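Local coordinates for protein alpha-glucosidase (Bacteroides thetaiotaomicron, PDB 5XFM) that probably hydrolyses terminal beta-L-arabinopyranosides and alpha-galactosides, as a bifunctional glycoside hydrolase of family 97 with a bound calcium ion, at residues Tyr317-Tyr326 and Phe529-Lys537; Asn584-Asp595 and Asn625-Gly636. The protein carries 1 engineered substitution. One frame throughout, in Å; residues are numbered along the deposited sequence.

Interaction 1: residues Tyr317-Tyr326 and Phe529-Lys537; sequences YIDFASAMGY and FALAPNNLK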
loop_
_atom_site.group_PDB
_atom_site.type_symbol
_atom_site.label_atom_id
_atom_site.label_comp_id
_atom_site.label_asym_id
_atom_site.label_seq_id
_atom_site.Cartn_x
_atom_site.Cartn_y
_atom_site.Cartn_z
ATOM N N TYR A 317 -18.798 -20.378 8.359
ATOM C CA TYR A 317 -18.246 -19.396 7.425
ATOM C C TYR A 317 -17.810 -20.012 6.098
ATOM O O TYR A 317 -17.803 -19.340 5.065
ATOM C CB TYR A 317 -17.089 -18.641 8.082
ATOM C CG TYR A 317 -17.562 -17.356 8.716
ATOM C CD1 TYR A 317 -18.252 -17.380 9.919
ATOM C CD2 TYR A 317 -17.327 -16.125 8.116
ATOM C CE1 TYR A 317 -18.700 -16.221 10.510
ATOM C CE2 TYR A 317 -17.777 -14.953 8.704
ATOM C CZ TYR A 317 -18.460 -15.012 9.905
ATOM O OH TYR A 317 -18.915 -13.868 10.517
ATOM N N ILE A 318 -17.441 -21.286 6.130
ATOM C CA ILE A 318 -17.180 -22.032 4.907
ATOM C C ILE A 318 -18.469 -22.161 4.091
ATOM O O ILE A 318 -18.482 -21.945 2.873
ATOM C CB ILE A 318 -16.598 -23.424 5.231
ATOM C CG1 ILE A 318 -15.133 -23.292 5.660
ATOM C CG2 ILE A 318 -16.719 -24.355 4.042
ATOM C CD1 ILE A 318 -14.558 -24.545 6.272
ATOM N N ASP A 319 -19.554 -22.500 4.782
ATOM C CA ASP A 319 -20.880 -22.574 4.175
ATOM C C ASP A 319 -21.299 -21.229 3.602
ATOM O O ASP A 319 -21.879 -21.159 2.521
ATOM C CB ASP A 319 -21.925 -23.038 5.200
ATOM C CG ASP A 319 -21.843 -24.525 5.496
ATOM O OD1 ASP A 319 -21.209 -25.266 4.716
ATOM O OD2 ASP A 319 -22.418 -24.952 6.521
ATOM N N PHE A 320 -21.013 -20.169 4.351
ATOM C CA PHE A 320 -21.345 -18.809 3.939
ATOM C C PHE A 320 -20.561 -18.443 2.681
ATOM O O PHE A 320 -21.102 -17.843 1.758
ATOM C CB PHE A 320 -21.065 -17.819 5.080
ATOM C CG PHE A 320 -21.417 -16.395 4.753
ATOM C CD1 PHE A 320 -22.633 -16.082 4.172
ATOM C CD2 PHE A 320 -20.536 -15.366 5.037
ATOM C CE1 PHE A 320 -22.962 -14.768 3.873
ATOM C CE2 PHE A 320 -20.860 -14.049 4.733
ATOM C CZ PHE A 320 -22.075 -13.754 4.149
ATOM N N ALA A 321 -19.284 -18.807 2.644
ATOM C CA ALA A 321 -18.477 -18.596 1.443
ATOM C C ALA A 321 -19.093 -19.329 0.261
ATOM O O ALA A 321 -19.218 -18.775 -0.824
ATOM C CB ALA A 321 -17.044 -19.053 1.667
ATOM N N SER A 322 -19.494 -20.576 0.482
ATOM C CA SER A 322 -20.131 -21.359 -0.572
ATOM C C SER A 322 -21.402 -20.686 -1.091
ATOM O O SER A 322 -21.627 -20.610 -2.299
ATOM C CB SER A 322 -20.454 -22.764 -0.068
ATOM O OG SER A 322 -20.851 -23.596 -1.137
ATOM N N ALA A 323 -22.225 -20.195 -0.171
ATOM C CA ALA A 323 -23.471 -19.518 -0.517
ATOM C C ALA A 323 -23.214 -18.210 -1.260
ATOM O O ALA A 323 -23.988 -17.807 -2.126
ATOM C CB ALA A 323 -24.297 -19.259 0.740
ATOM N N MET A 324 -22.130 -17.538 -0.894
ATOM C CA MET A 324 -21.740 -16.303 -1.548
ATOM C C MET A 324 -21.015 -16.574 -2.868
ATOM O O MET A 324 -20.821 -15.671 -3.682
ATOM C CB MET A 324 -20.863 -15.475 -0.609
ATOM C CG MET A 324 -21.616 -14.923 0.584
ATOM S SD MET A 324 -22.901 -13.743 0.127
ATOM C CE MET A 324 -21.924 -12.459 -0.656
ATOM N N GLY A 325 -20.611 -17.823 -3.078
ATOM C CA GLY A 325 -19.846 -18.174 -4.260
ATOM C C GLY A 325 -18.430 -17.651 -4.125
ATOM O O GLY A 325 -17.735 -17.430 -5.121
ATOM N N TYR A 326 -18.006 -17.433 -2.884
ATOM C CA TYR A 326 -16.668 -16.914 -2.623
ATOM C C TYR A 326 -15.629 -18.023 -2.719
ATOM O O TYR A 326 -15.903 -19.179 -2.378
ATOM C CB TYR A 326 -16.599 -16.232 -1.253
ATOM C CG TYR A 326 -17.106 -14.804 -1.262
ATOM C CD1 TYR A 326 -17.763 -14.287 -2.374
ATOM C CD2 TYR A 326 -16.901 -13.966 -0.173
ATOM C CE1 TYR A 326 -18.220 -12.985 -2.392
ATOM C CE2 TYR A 326 -17.354 -12.660 -0.184
ATOM C CZ TYR A 326 -18.012 -12.176 -1.295
ATOM O OH TYR A 326 -18.464 -10.880 -1.312
ATOM N N PHE A 529 -13.552 -9.662 3.014
ATOM C CA PHE A 529 -14.528 -8.670 3.451
ATOM C C PHE A 529 -15.099 -8.999 4.819
ATOM O O PHE A 529 -15.065 -10.153 5.260
ATOM C CB PHE A 529 -15.664 -8.542 2.433
ATOM C CG PHE A 529 -15.224 -8.017 1.098
ATOM C CD1 PHE A 529 -15.355 -8.789 -0.043
ATOM C CD2 PHE A 529 -14.662 -6.754 0.990
ATOM C CE1 PHE A 529 -14.945 -8.309 -1.267
ATOM C CE2 PHE A 529 -14.252 -6.268 -0.229
ATOM C CZ PHE A 529 -14.397 -7.045 -1.362
ATOM N N ALA A 530 -15.622 -7.980 5.492
ATOM C CA ALA A 530 -16.163 -8.165 6.830
ATOM C C ALA A 530 -17.651 -8.532 6.823
ATOM O O ALA A 530 -18.419 -8.044 7.646
ATOM C CB ALA A 530 -15.940 -6.909 7.645
ATOM N N LEU A 531 -18.048 -9.411 5.911
ATOM C CA LEU A 531 -19.416 -9.906 5.894
ATOM C C LEU A 531 -19.610 -10.977 6.968
ATOM O O LEU A 531 -18.642 -11.505 7.513
ATOM C CB LEU A 531 -19.775 -10.467 4.516
ATOM C CG LEU A 531 -19.758 -9.483 3.352
ATOM C CD1 LEU A 531 -20.145 -10.173 2.058
ATOM C CD2 LEU A 531 -20.673 -8.314 3.639
ATOM N N ALA A 532 -20.865 -11.283 7.271
ATOM C CA ALA A 532 -21.198 -12.361 8.203
ATOM C C ALA A 532 -22.475 -13.067 7.729
ATOM O O ALA A 532 -23.281 -12.468 7.021
ATOM C CB ALA A 532 -21.354 -11.820 9.601
ATOM N N PRO A 533 -22.656 -14.345 8.100
ATOM C CA PRO A 533 -23.807 -15.120 7.614
ATOM C C PRO A 533 -25.164 -14.440 7.830
ATOM O O PRO A 533 -26.025 -14.469 6.941
ATOM C CB PRO A 533 -23.726 -16.416 8.427
ATOM C CG PRO A 533 -22.302 -16.542 8.817
ATOM C CD PRO A 533 -21.714 -15.168 8.880
ATOM N N ASN A 534 -25.336 -13.811 8.988
ATOM C CA ASN A 534 -26.572 -13.102 9.305
ATOM C C ASN A 534 -26.917 -12.003 8.298
ATOM O O ASN A 534 -28.072 -11.581 8.214
ATOM C CB ASN A 534 -26.491 -12.514 10.713
ATOM C CG ASN A 534 -25.291 -11.615 10.898
ATOM O OD1 ASN A 534 -24.170 -12.090 11.066
ATOM N ND2 ASN A 534 -25.521 -10.310 10.886
ATOM N N ASN A 535 -25.923 -11.542 7.536
ATOM C CA ASN A 535 -26.159 -10.510 6.533
ATOM C C ASN A 535 -27.074 -11.002 5.417
ATOM O O ASN A 535 -27.712 -10.205 4.728
ATOM C CB ASN A 535 -24.848 -10.003 5.941
ATOM C CG ASN A 535 -23.994 -9.273 6.958
ATOM O OD1 ASN A 535 -22.790 -9.106 6.763
ATOM N ND2 ASN A 535 -24.610 -8.859 8.069
ATOM N N LEU A 536 -27.145 -12.313 5.219
ATOM C CA LEU A 536 -28.047 -12.802 4.184
ATOM C C LEU A 536 -29.499 -12.654 4.637
ATOM O O LEU A 536 -30.413 -12.749 3.819
ATOM C CB LEU A 536 -27.745 -14.255 3.826
ATOM C CG LEU A 536 -26.603 -14.451 2.829
ATOM C CD1 LEU A 536 -26.417 -15.928 2.513
ATOM C CD2 LEU A 536 -26.846 -13.644 1.558
ATOM N N LYS A 537 -29.702 -12.379 5.928
ATOM C CA LYS A 537 -31.048 -12.142 6.453
ATOM C C LYS A 537 -31.341 -10.679 6.829
ATOM O O LYS A 537 -32.466 -10.213 6.647
ATOM C CB LYS A 537 -31.291 -13.028 7.679
ATOM C CG LYS A 537 -31.261 -14.528 7.397
ATOM C CD LYS A 537 -32.439 -14.975 6.543
ATOM C CE LYS A 537 -32.437 -16.484 6.337
ATOM N NZ LYS A 537 -31.305 -16.921 5.466
HETATM O O HOH W 1 -17.364 -11.519 9.985
#

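Interaction 2: residues Asn584-Asp595 and Asn625-Gly636; sequences NAGKEPLKLKLD and NGKVQLEIRPQG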
loop_
_atom_site.group_PDB
_atom_site.type_symbol
_atom_site.label_atom_id
_atom_site.label_comp_id
_atom_site.label_asym_id
_atom_site.label_seq_id
_atom_site.Cartn_x
_atom_site.Cartn_y
_atom_site.Cartn_z
ATOM N N ASN A 584 -18.483 10.379 0.254
ATOM C CA ASN A 584 -18.387 11.727 0.813
ATOM C C ASN A 584 -18.145 11.745 2.325
ATOM O O ASN A 584 -18.980 11.275 3.105
ATOM C CB ASN A 584 -19.663 12.512 0.486
ATOM C CG ASN A 584 -19.700 13.886 1.146
ATOM O OD1 ASN A 584 -18.662 14.496 1.426
ATOM N ND2 ASN A 584 -20.908 14.380 1.398
ATOM N N ALA A 585 -17.020 12.324 2.737
ATOM C CA ALA A 585 -16.694 12.430 4.157
ATOM C C ALA A 585 -16.978 13.824 4.703
ATOM O O ALA A 585 -16.686 14.107 5.865
ATOM C CB ALA A 585 -15.234 12.067 4.401
ATOM N N GLY A 586 -17.526 14.700 3.869
ATOM C CA GLY A 586 -17.888 16.029 4.332
ATOM C C GLY A 586 -19.120 15.946 5.212
ATOM O O GLY A 586 -19.736 14.884 5.315
ATOM N N LYS A 587 -19.491 17.054 5.843
ATOM C CA LYS A 587 -20.730 17.081 6.621
ATOM C C LYS A 587 -21.855 17.802 5.879
ATOM O O LYS A 587 -23.011 17.746 6.296
ATOM C CB LYS A 587 -20.505 17.685 8.011
ATOM C CG LYS A 587 -20.334 16.588 9.067
ATOM C CD LYS A 587 -19.471 16.999 10.242
ATOM C CE LYS A 587 -18.624 15.822 10.736
ATOM N NZ LYS A 587 -18.107 14.935 9.643
ATOM N N GLU A 588 -21.525 18.442 4.760
ATOM C CA GLU A 588 -22.568 18.974 3.896
ATOM C C GLU A 588 -22.704 18.062 2.687
ATOM O O GLU A 588 -21.734 17.421 2.273
ATOM C CB GLU A 588 -22.281 20.413 3.441
ATOM C CG GLU A 588 -22.357 21.480 4.521
ATOM C CD GLU A 588 -21.776 22.808 4.060
ATOM O OE1 GLU A 588 -21.378 22.904 2.879
ATOM O OE2 GLU A 588 -21.784 23.774 4.853
ATOM N N PRO A 589 -23.911 18.014 2.106
ATOM C CA PRO A 589 -24.144 17.215 0.903
ATOM C C PRO A 589 -23.197 17.615 -0.215
ATOM O O PRO A 589 -22.796 18.775 -0.315
ATOM C CB PRO A 589 -25.593 17.538 0.547
ATOM C CG PRO A 589 -26.221 17.884 1.857
ATOM C CD PRO A 589 -25.154 18.631 2.604
ATOM N N LEU A 590 -22.857 16.655 -1.059
ATOM C CA LEU A 590 -21.839 16.862 -2.071
ATOM C C LEU A 590 -22.446 16.795 -3.458
ATOM O O LEU A 590 -23.028 15.783 -3.836
ATOM C CB LEU A 590 -20.744 15.814 -1.924
ATOM C CG LEU A 590 -19.473 15.996 -2.740
ATOM C CD1 LEU A 590 -18.641 17.175 -2.266
ATOM C CD2 LEU A 590 -18.685 14.705 -2.693
ATOM N N LYS A 591 -22.300 17.877 -4.216
ATOM C CA LYS A 591 -22.889 17.950 -5.542
ATOM C C LYS A 591 -21.837 17.795 -6.636
ATOM O O LYS A 591 -20.888 18.573 -6.721
ATOM C CB LYS A 591 -23.634 19.284 -5.707
ATOM C CG LYS A 591 -24.628 19.338 -6.865
ATOM C CD LYS A 591 -25.087 17.950 -7.280
ATOM C CE LYS A 591 -26.147 17.997 -8.364
ATOM N NZ LYS A 591 -26.664 16.636 -8.672
ATOM N N LEU A 592 -22.014 16.771 -7.465
ATOM C CA LEU A 592 -21.066 16.453 -8.524
ATOM C C LEU A 592 -21.679 16.620 -9.901
ATOM O O LEU A 592 -22.780 16.123 -10.172
ATOM C CB LEU A 592 -20.538 15.018 -8.410
ATOM C CG LEU A 592 -19.499 14.549 -7.391
ATOM C CD1 LEU A 592 -19.575 15.322 -6.102
ATOM C CD2 LEU A 592 -19.678 13.060 -7.142
ATOM N N LYS A 593 -20.959 17.325 -10.762
ATOM C CA LYS A 593 -21.209 17.279 -12.188
ATOM C C LYS A 593 -20.007 16.576 -12.798
ATOM O O LYS A 593 -18.904 17.122 -12.830
ATOM C CB LYS A 593 -21.405 18.672 -12.784
ATOM C CG LYS A 593 -22.547 19.465 -12.174
ATOM C CD LYS A 593 -22.074 20.838 -11.718
ATOM C CE LYS A 593 -22.981 21.942 -12.241
ATOM N NZ LYS A 593 -22.313 23.271 -12.205
ATOM N N LEU A 594 -20.214 15.356 -13.270
ATOM C CA LEU A 594 -19.114 14.530 -13.734
ATOM C C LEU A 594 -19.193 14.347 -15.236
ATOM O O LEU A 594 -20.282 14.294 -15.822
ATOM C CB LEU A 594 -19.129 13.164 -13.039
ATOM C CG LEU A 594 -19.229 13.152 -11.513
ATOM C CD1 LEU A 594 -19.313 11.726 -10.995
ATOM C CD2 LEU A 594 -18.037 13.866 -10.907
ATOM N N ASP A 595 -18.021 14.239 -15.849
ATOM C CA ASP A 595 -17.916 13.869 -17.246
ATOM C C ASP A 595 -17.404 12.436 -17.287
ATOM O O ASP A 595 -16.239 12.171 -16.993
ATOM C CB ASP A 595 -16.979 14.824 -17.994
ATOM C CG ASP A 595 -16.869 14.505 -19.478
ATOM O OD1 ASP A 595 -17.844 13.985 -20.062
ATOM O OD2 ASP A 595 -15.797 14.772 -20.060
ATOM N N ASN A 625 -23.154 13.151 -24.138
ATOM C CA ASN A 625 -22.208 14.105 -23.595
ATOM C C ASN A 625 -21.415 13.559 -22.403
ATOM O O ASN A 625 -20.333 14.055 -22.100
ATOM C CB ASN A 625 -22.950 15.386 -23.217
ATOM C CG ASN A 625 -24.135 15.122 -22.303
ATOM O OD1 ASN A 625 -24.251 14.051 -21.708
ATOM N ND2 ASN A 625 -25.026 16.101 -22.192
ATOM N N GLY A 626 -21.939 12.532 -21.739
ATOM C CA GLY A 626 -21.235 11.959 -20.604
ATOM C C GLY A 626 -21.571 12.723 -19.336
ATOM O O GLY A 626 -20.942 12.537 -18.294
ATOM N N LYS A 627 -22.561 13.603 -19.444
ATOM C CA LYS A 627 -22.970 14.476 -18.352
ATOM C C LYS A 627 -23.748 13.762 -17.259
ATOM O O LYS A 627 -24.941 13.507 -17.419
ATOM C CB LYS A 627 -23.861 15.600 -18.889
ATOM C CG LYS A 627 -23.124 16.797 -19.457
ATOM C CD LYS A 627 -21.664 16.818 -19.057
ATOM C CE LYS A 627 -20.911 17.874 -19.846
ATOM N NZ LYS A 627 -19.441 17.696 -19.710
ATOM N N VAL A 628 -23.075 13.397 -16.171
ATOM C CA VAL A 628 -23.780 12.840 -15.014
ATOM C C VAL A 628 -23.863 13.895 -13.911
ATOM O O VAL A 628 -22.927 14.657 -13.712
ATOM C CB VAL A 628 -23.091 11.569 -14.484
ATOM C CG1 VAL A 628 -23.824 11.023 -13.270
ATOM C CG2 VAL A 628 -23.038 10.514 -15.578
ATOM N N GLN A 629 -24.983 13.957 -13.200
ATOM C CA GLN A 629 -25.064 14.806 -12.017
ATOM C C GLN A 629 -25.575 14.006 -10.843
ATOM O O GLN A 629 -26.547 13.268 -10.968
ATOM C CB GLN A 629 -25.974 16.013 -12.245
ATOM C CG GLN A 629 -25.661 16.836 -13.474
ATOM C CD GLN A 629 -26.574 18.041 -13.591
ATOM O OE1 GLN A 629 -27.403 18.290 -12.714
ATOM N NE2 GLN A 629 -26.410 18.808 -14.662
ATOM N N LEU A 630 -24.943 14.173 -9.689
ATOM C CA LEU A 630 -25.289 13.344 -8.536
ATOM C C LEU A 630 -25.084 14.105 -7.243
ATOM O O LEU A 630 -24.176 14.920 -7.148
ATOM C CB LEU A 630 -24.452 12.061 -8.524
ATOM C CG LEU A 630 -24.724 11.010 -9.605
ATOM C CD1 LEU A 630 -23.665 9.931 -9.578
ATOM C CD2 LEU A 630 -26.109 10.395 -9.420
ATOM N N GLU A 631 -25.915 13.820 -6.246
ATOM C CA GLU A 631 -25.721 14.377 -4.913
ATOM C C GLU A 631 -25.491 13.253 -3.912
ATOM O O GLU A 631 -26.234 12.275 -3.886
ATOM C CB GLU A 631 -26.918 15.244 -4.515
ATOM C CG GLU A 631 -26.936 15.701 -3.061
ATOM C CD GLU A 631 -28.023 16.731 -2.808
ATOM O OE1 GLU A 631 -28.409 16.914 -1.636
ATOM O OE2 GLU A 631 -28.590 17.253 -3.793
ATOM N N ILE A 632 -24.453 13.405 -3.095
ATOM C CA ILE A 632 -24.076 12.395 -2.117
ATOM C C ILE A 632 -24.185 12.947 -0.698
ATOM O O ILE A 632 -23.491 13.900 -0.336
ATOM C CB ILE A 632 -22.641 11.883 -2.358
ATOM C CG1 ILE A 632 -22.435 11.512 -3.829
ATOM C CG2 ILE A 632 -22.333 10.708 -1.444
ATOM C CD1 ILE A 632 -20.976 11.348 -4.226
ATOM N N ARG A 633 -25.069 12.348 0.093
ATOM C CA ARG A 633 -25.229 12.701 1.497
ATOM C C ARG A 633 -23.936 12.450 2.268
ATOM O O ARG A 633 -23.107 11.642 1.843
ATOM C CB ARG A 633 -26.394 11.916 2.113
ATOM C CG ARG A 633 -26.085 10.476 2.484
ATOM C CD ARG A 633 -27.324 9.799 3.058
ATOM N NE ARG A 633 -27.532 10.118 4.467
ATOM C CZ ARG A 633 -28.714 10.074 5.075
ATOM N NH1 ARG A 633 -29.797 9.724 4.393
ATOM N NH2 ARG A 633 -28.814 10.382 6.360
ATOM N N PRO A 634 -23.738 13.178 3.380
ATOM C CA PRO A 634 -22.605 12.914 4.275
ATOM C C PRO A 634 -22.577 11.467 4.767
ATOM O O PRO A 634 -23.635 10.895 5.044
ATOM C CB PRO A 634 -22.841 13.891 5.433
ATOM C CG PRO A 634 -23.654 14.991 4.826
ATOM C CD PRO A 634 -24.568 14.295 3.868
ATOM N N GLN A 635 -21.375 10.896 4.857
ATOM C CA GLN A 635 -21.176 9.500 5.254
ATOM C C GLN A 635 -21.824 8.547 4.253
ATOM O O GLN A 635 -22.083 7.381 4.568
ATOM C CB GLN A 635 -21.721 9.246 6.668
ATOM C CG GLN A 635 -21.250 10.257 7.705
ATOM C CD GLN A 635 -19.761 10.161 7.983
ATOM O OE1 GLN A 635 -19.225 9.071 8.177
ATOM N NE2 GLN A 635 -19.081 11.304 7.973
ATOM N N GLY A 636 -22.087 9.049 3.049
ATOM C CA GLY A 636 -22.743 8.255 2.028
ATOM C C GLY A 636 -21.892 8.021 0.791
ATOM O O GLY A 636 -20.742 8.485 0.698
HETATM O O HOH W 2 -16.983 12.718 8.170
#

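Interaction 1: residues Tyr317-Tyr326 and Phe529-Lys537
Phe320 meets Pro533 face on. Pro533 CA lies 3.8 Å from the centre of the Phe320 ring and 11° off its normal, a CH-pi contact. The carbonyl carbon of Ala532 sits over the rim of the same face, and Met324 CG packs on the opposite one. Leu531 CB and Leu536 CG touch the ring at its edge, in its plane; Leu536 CG is 3.8 Å from Phe320 CE1. The ring is thus held flat in a slot. Phe320 CG is anti to the backbone N (chi1 -178°), which carries the ring out from the helix to the 531-536 backbone.

Further packing contacts lie around this ring. Pro533 CD lies over a face of the Tyr317 ring, 3.4 Å from Tyr317 CZ. The bent Met324 chain brings its methyl CE to 4.0 Å from Leu531 CD1, while Met324 SD passes Leu536 CD2. The Tyr326 hydroxyl lies against Leu531, with OH 3.8 Å from Leu531 CD1, but its hydrogen bond goes to the backbone O of Met547.

No direct hydrogen bond joins the two segments. One water bridges them: Tyr317 OH donates to it at 2.9 Å, and it donates to Leu531 O. Within 529-537, Ala532 N donates to Asn535 OD1 (3.0 Å) from above the carbonyl plane, across the type I turn 532-535. This holds the turn that presents Pro533.

The helix ends in a Schellman motif with Gly325 as C-prime residue. Both segments belong to the catalytic TIM-barrel region. Helix 311-324 packs here on the chain that leaves strand 526-528, next to strand 295-299 in the parallel sheet. Trp304 of helix 300-304 stacks edge-to-face with Tyr317, and helix 541-549 covers Met324 and Leu536 through Met544.

Interaction 2: residues Asn584-Asp595 and Asn625-Gly636
Ile632 O is gripped by two donors, Leu590 N at 2.9 Å and Asn584 ND2 at 3.1 Å. They reach it from opposite faces of its carbonyl plane. Asn584 CG is anti to the backbone N (chi1 175°), and this turns the amide toward Ile632. The same ND2 also donates to Glu588 O, nearly in the amide plane. Asn584 OD1 accepts from Gly586 N at 2.7 Å in an Asx turn, so both ends of the amide are tied. With an alanine here, Gly586 N and Glu588 O would probably lose these partners, Ile632 O would keep Leu590 N alone of its two donors, and the 585-589 loop would be freer to shift.

Gln635 N also reaches Asn584 O at 3.0 Å, in a bent bond. Pro634 CG packs 3.2 Å from Lys587 O.

Beyond the loop, strands 590-595 and 627-632 run antiparallel at 161°. Leu590, Leu592 and Leu594 form hydrogen-bonded pairs with Ile632, Leu630 and Val628. These side chains share one face, where Leu592 CD2 meets Ile632 CD1 at 3.6 Å. This face packs on strands 567-574 and 636-641 through Val569 and Ile638. Lys591, Lys593, Gln629 and Glu631 lie on the other, exposed face. At the far end Asn625 OD1 accepts from Lys627 N at 2.9 Å in a second Asx turn.

A two-stranded sheet packed on a larger antiparallel sheet is consistent with the beta-sandwich of the C-terminal domain.

The two contacts come in series along the chain: interaction 1 closes at Lys537, before interaction 2 opens at Asn584. Their centres are about 31 Å apart and their nearest atoms about 16 Å, so they do not touch. Interaction 1 lies in the glycoside hydrolase 97 region, beside the parallel barrel sheet. Interaction 2 lies in the C-terminal region, where the strands all pair antiparallel and no helix intervenes. They share no sheet or helix. Helix 541-549, which covers part of interaction 1, comes between them in the chain. One contact therefore packs a helix within the catalytic barrel, and the other pairs strands in the appended beta domain.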